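Local coordinates for probable thiol peroxidase (Chromobacterium violaceum, PDB 3KEB) that probably reduces peroxides at the expense of thiols, as a redoxin-family thiol peroxidase, at the interface of chains A and B. Sequence-based numbering; all coordinates share one arbitrary frame. Chains: chain A/B, Probable thiol peroxidase.

The interface of chains A and B. Residues chain A 58, 60-61, 90-91, 135; chain B 92, 94-95.
B:Ser94 reaches into chain A between A:Glu61 and A:Tyr135, a worked example of how a helix start can dock on acidic loops through serine hydroxyls. Its OG donates to the carboxylate oxygen OE2 of A:Glu61, 2.6 Å away, which receives it on its anti lone pair. The phenol OH of A:Tyr135 meets the same OG tip to tip at 2.6 Å. The bend of A:Glu61 at chi2 (-65°) helps set OE2 against this hydroxyl. The CB of B:Ser94 lies against A:Ser58 CB, at 3.6 Å.

B:Ser92 adds a second grip. With OG placed between its backbone N and carbonyl carbon (chi1 67°), it gives its hydrogen to A:Asp91 OD1 at 2.7 Å, approaching nearly along the C-O axis. That oxygen also accepts from A:Ser58 OG through its syn lone pair, and A:Ser58 OG in turn takes the backbone N-H of A:Asp60, tying the two acidic loops together. Two donors on OD1 would be expected to favour a charged carboxylate. B:Ser92 OG also caps the N-H of B:Ser95, whose own OG donates to A:Asp60 OD2 at 2.7 Å, on the anti side and 16° out of plane. A water links the carbonyl oxygens of A:Asp60 and B:Ser94.

B:Ser92 is the N-cap of chain B helix 93-103, with B:Ser94 and B:Ser95 in its first turn, facing chain A loops that include the one after strand 84-89; the patch recurs across the two-fold axis of a possibly biological dimer.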
loop_
_atom_site.group_PDB
_atom_site.type_symbol
_atom_site.label_atom_id
_atom_site.label_comp_id
_atom_site.label_asym_id
_atom_site.label_seq_id
_atom_site.Cartn_x
_atom_site.Cartn_y
_atom_site.Cartn_z
ATOM N N SER A 58 3.691 -3.701 7.806
ATOM C CA SER A 58 3.974 -2.597 7.019
ATOM C C SER A 58 5.363 -1.993 7.566
ATOM O O SER A 58 5.644 -2.280 8.675
ATOM C CB SER A 58 3.036 -1.461 7.335
ATOM O OG SER A 58 3.550 -0.149 6.921
ATOM N N ASP A 60 5.754 1.015 8.131
ATOM C CA ASP A 60 5.310 2.091 8.983
ATOM C C ASP A 60 4.636 1.622 10.256
ATOM O O ASP A 60 4.001 2.399 10.948
ATOM C CB ASP A 60 4.442 3.037 8.158
ATOM C CG ASP A 60 5.268 3.884 7.223
ATOM O OD1 ASP A 60 6.142 4.617 7.749
ATOM O OD2 ASP A 60 5.037 3.872 6.012
ATOM N N GLU A 61 4.746 0.337 10.570
ATOM C CA GLU A 61 4.470 -0.158 11.934
ATOM C C GLU A 61 5.834 -0.220 12.646
ATOM O O GLU A 61 6.869 -0.229 11.995
ATOM C CB GLU A 61 3.862 -1.549 11.908
ATOM C CG GLU A 61 2.402 -1.627 11.361
ATOM C CD GLU A 61 1.359 -0.880 12.239
ATOM O OE1 GLU A 61 1.507 -0.839 13.511
ATOM O OE2 GLU A 61 0.398 -0.310 11.647
ATOM N N VAL A 90 2.221 -4.825 2.038
ATOM C CA VAL A 90 1.129 -4.161 1.355
ATOM C C VAL A 90 1.360 -2.688 1.100
ATOM O O VAL A 90 0.548 -2.032 0.428
ATOM C CB VAL A 90 -0.228 -4.359 2.134
ATOM C CG1 VAL A 90 -0.411 -3.334 3.262
ATOM C CG2 VAL A 90 -1.386 -4.317 1.162
ATOM N N ASP A 91 2.455 -2.165 1.629
ATOM C CA ASP A 91 2.782 -0.762 1.431
ATOM C C ASP A 91 2.928 -0.430 -0.040
ATOM O O ASP A 91 3.318 -1.297 -0.854
ATOM C CB ASP A 91 4.086 -0.402 2.127
ATOM C CG ASP A 91 4.021 -0.594 3.591
ATOM O OD1 ASP A 91 3.068 -0.058 4.218
ATOM O OD2 ASP A 91 4.953 -1.244 4.154
ATOM N N TYR A 135 -3.786 -6.906 4.855
ATOM C CA TYR A 135 -2.390 -6.969 5.116
ATOM C C TYR A 135 -1.795 -8.345 4.853
ATOM O O TYR A 135 -2.497 -9.364 4.916
ATOM C CB TYR A 135 -2.055 -6.556 6.586
ATOM C CG TYR A 135 -2.095 -5.071 6.888
ATOM C CD1 TYR A 135 -3.298 -4.392 7.043
ATOM C CD2 TYR A 135 -0.916 -4.366 7.143
ATOM C CE1 TYR A 135 -3.298 -3.048 7.394
ATOM C CE2 TYR A 135 -0.921 -3.034 7.457
ATOM C CZ TYR A 135 -2.115 -2.381 7.583
ATOM O OH TYR A 135 -2.087 -1.077 7.916
ATOM N N SER B 92 -0.782 2.036 2.482
ATOM C CA SER B 92 -1.320 1.293 3.637
ATOM C C SER B 92 -1.908 2.234 4.690
ATOM O O SER B 92 -1.488 3.378 4.788
ATOM C CB SER B 92 -0.240 0.422 4.295
ATOM O OG SER B 92 0.770 1.238 4.916
ATOM N N SER B 94 -1.183 2.060 7.721
ATOM C CA SER B 94 -0.036 2.300 8.543
ATOM C C SER B 94 0.766 3.506 7.985
ATOM O O SER B 94 1.097 4.446 8.728
ATOM C CB SER B 94 0.831 1.034 8.639
ATOM O OG SER B 94 0.095 -0.117 9.067
ATOM N N SER B 95 1.009 3.529 6.689
ATOM C CA SER B 95 1.743 4.658 6.062
ATOM C C SER B 95 0.946 5.957 6.106
ATOM O O SER B 95 1.497 7.020 6.334
ATOM C CB SER B 95 2.158 4.327 4.647
ATOM O OG SER B 95 2.885 3.112 4.635
HETATM O O HOH W 1 1.763 4.162 11.426
#